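Local structure of avidin (4U46) at residues A[13-16]-A[20-23]. The protein is an engineered form of chicken avidin, a tetrameric biotin-binding protein reworked as a receptor for small molecules, probably sterols among them. Numbering follows the deposited sequence.
Unlike the reference sequence in segment 20-23: H20 (reference Ser).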
ATOM      1  N   LYS A  13       5.643  18.453  19.264  1.00 29.78           N
ATOM      2  CA  LYS A  13       4.676  18.894  18.300  1.00 30.47           C
ATOM      3  C   LYS A  13       5.254  18.859  16.904  1.00 31.69           C
ATOM      4  O   LYS A  13       6.390  19.311  16.686  1.00 28.02           O
ATOM      5  CB  LYS A  13       4.205  20.320  18.610  1.00 39.28           C
ATOM      6  CG  LYS A  13       3.446  20.418  19.930  1.00 46.93           C
ATOM      7  CD  LYS A  13       2.839  21.801  20.151  1.00 53.64           C
ATOM      8  CE  LYS A  13       2.558  22.077  21.631  1.00 59.16           C
ATOM      9  NZ  LYS A  13       1.310  21.423  22.131  1.00 66.13           N
ATOM     10  N   TRP A  14       4.442  18.327  15.984  1.00 28.03           N
ATOM     11  CA  TRP A  14       4.788  18.084  14.592  1.00 25.78           C
ATOM     12  C   TRP A  14       3.794  18.690  13.629  1.00 25.80           C
ATOM     13  O   TRP A  14       2.586  18.794  13.903  1.00 27.47           O
ATOM     14  CB  TRP A  14       4.896  16.573  14.315  1.00 24.97           C
ATOM     15  CG  TRP A  14       5.876  15.888  15.187  1.00 25.55           C
ATOM     16  CD1 TRP A  14       5.643  15.378  16.399  1.00 23.20           C
ATOM     17  CD2 TRP A  14       7.286  15.671  14.917  1.00 24.03           C
ATOM     18  NE1 TRP A  14       6.791  14.852  16.926  1.00 26.69           N
ATOM     19  CE2 TRP A  14       7.819  15.025  16.039  1.00 24.73           C
ATOM     20  CE3 TRP A  14       8.117  15.938  13.829  1.00 25.07           C
ATOM     21  CZ2 TRP A  14       9.157  14.598  16.109  1.00 25.13           C
ATOM     22  CZ3 TRP A  14       9.432  15.564  13.890  1.00 25.54           C
ATOM     23  CH2 TRP A  14       9.961  14.891  15.044  1.00 26.34           C
ATOM     24  N   THR A  15       4.283  19.046  12.448  1.00 26.30           N
ATOM     25  CA  THR A  15       3.406  19.463  11.390  1.00 26.32           C
ATOM     26  C   THR A  15       3.810  18.793  10.098  1.00 24.48           C
ATOM     27  O   THR A  15       4.978  18.397   9.934  1.00 25.70           O
ATOM     28  CB  THR A  15       3.371  21.024  11.262  1.00 27.94           C
ATOM     29  OG1 THR A  15       2.394  21.377  10.312  1.00 29.08           O
ATOM     30  CG2 THR A  15       4.706  21.563  10.800  1.00 28.81           C
ATOM     31  N   ASN A  16       2.839  18.565   9.232  1.00 22.78           N
ATOM     32  CA  ASN A  16       3.081  18.134   7.846  1.00 29.78           C
ATOM     33  C   ASN A  16       3.110  19.314   6.868  1.00 33.27           C
ATOM     34  O   ASN A  16       3.118  19.125   5.655  1.00 33.27           O
ATOM     35  CB  ASN A  16       2.076  17.063   7.379  1.00 29.75           C
ATOM     36  CG  ASN A  16       0.669  17.605   7.110  1.00 30.06           C
ATOM     37  OD1 ASN A  16       0.386  18.782   7.285  1.00 32.04           O
ATOM     38  ND2 ASN A  16      -0.214  16.734   6.682  1.00 33.47           N
ATOM     39  N   HIS A  20      -2.189  19.426   8.848  1.00 43.88           N
ATOM     40  CA  HIS A  20      -2.103  18.494  10.004  1.00 39.57           C
ATOM     41  C   HIS A  20      -1.035  18.854  10.984  1.00 39.68           C
ATOM     42  O   HIS A  20       0.087  19.173  10.576  1.00 40.90           O
ATOM     43  CB  HIS A  20      -1.810  17.065   9.579  1.00 39.36           C
ATOM     44  CG  HIS A  20      -2.852  16.452   8.711  1.00 41.07           C
ATOM     45  ND1 HIS A  20      -2.785  15.139   8.297  1.00 41.46           N
ATOM     46  CD2 HIS A  20      -3.989  16.956   8.183  1.00 41.50           C
ATOM     47  CE1 HIS A  20      -3.845  14.866   7.554  1.00 42.21           C
ATOM     48  NE2 HIS A  20      -4.585  15.954   7.471  1.00 39.01           N
ATOM     49  N   ASN A  21      -1.388  18.789  12.271  1.00 32.84           N
ATOM     50  CA  ASN A  21      -0.457  18.832  13.376  1.00 33.71           C
ATOM     51  C   ASN A  21      -0.666  17.626  14.296  1.00 32.18           C
ATOM     52  O   ASN A  21      -1.756  17.035  14.360  1.00 34.45           O
ATOM     53  CB  ASN A  21      -0.623  20.091  14.206  1.00 35.40           C
ATOM     54  CG  ASN A  21      -0.351  21.389  13.424  1.00 40.58           C
ATOM     55  OD1 ASN A  21      -0.668  22.453  13.917  1.00 44.22           O
ATOM     56  ND2 ASN A  21       0.233  21.305  12.240  1.00 37.07           N
ATOM     57  N   MET A  22       0.372  17.224  14.995  1.00 27.49           N
ATOM     58  CA  MET A  22       0.150  16.296  16.064  1.00 29.12           C
ATOM     59  C   MET A  22       1.067  16.602  17.219  1.00 30.00           C
ATOM     60  O   MET A  22       2.108  17.265  17.089  1.00 31.75           O
ATOM     61  CB  MET A  22       0.185  14.823  15.615  1.00 31.61           C
ATOM     62  CG  MET A  22       1.346  14.389  14.812  1.00 31.35           C
ATOM     63  SD  MET A  22       1.543  12.576  14.602  1.00 28.36           S
ATOM     64  CE  MET A  22       3.296  12.700  14.224  1.00 28.63           C
ATOM     65  N   THR A  23       0.620  16.171  18.369  1.00 27.50           N
ATOM     66  CA  THR A  23       1.326  16.352  19.572  1.00 31.29           C
ATOM     67  C   THR A  23       1.434  14.985  20.196  1.00 31.25           C
ATOM     68  O   THR A  23       0.408  14.316  20.432  1.00 30.66           O
ATOM     69  CB  THR A  23       0.564  17.295  20.517  1.00 37.19           C
ATOM     70  OG1 THR A  23       0.531  18.600  19.931  1.00 39.07           O
ATOM     71  CG2 THR A  23       1.249  17.373  21.859  1.00 38.26           C
TER
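W14 and M22 form an antiparallel hydrogen-bonded pair, W14 N giving to M22 O at 2.8 Å and M22 N to W14 O at 2.9 Å, while K13–T23 and T15–N21 flank it as non-hydrogen-bonded pairs. On the face shared by W14 and M22, the M22 methyl CE lies 4.2 Å from W14 CD1; flat indole and flexible thioether suit this buried interior, where both touch L97, and W14 NE1 is satisfied by L10 O. On the more polar other face, K13 CG runs 3.4 Å from T23 OG1. At the turn end of the hairpin, H20 O accepts from N16 N (3.1 Å) and T15 OG1 (3.2 Å), which come from opposite faces of its plane. T15 suits this place because its hydroxyl, anti to the backbone N (chi1 -174°), links that carbonyl to R17 N of the turn; N21, alongside T15, adds a weak hydrogen bond from ND2 to H20 O. N16 OD1 accepts H20 N from above the amide plane, at 3.1 Å, and also M18 N. N16 ND2 comes 3.3 Å from H20 CB, amide and imidazole planes 16° apart; H20, in place of the reference serine, hydrogen-bonds Y37 OH through ND1. The arrangement is the opening beta hairpin of the eight-stranded antiparallel avidin barrel.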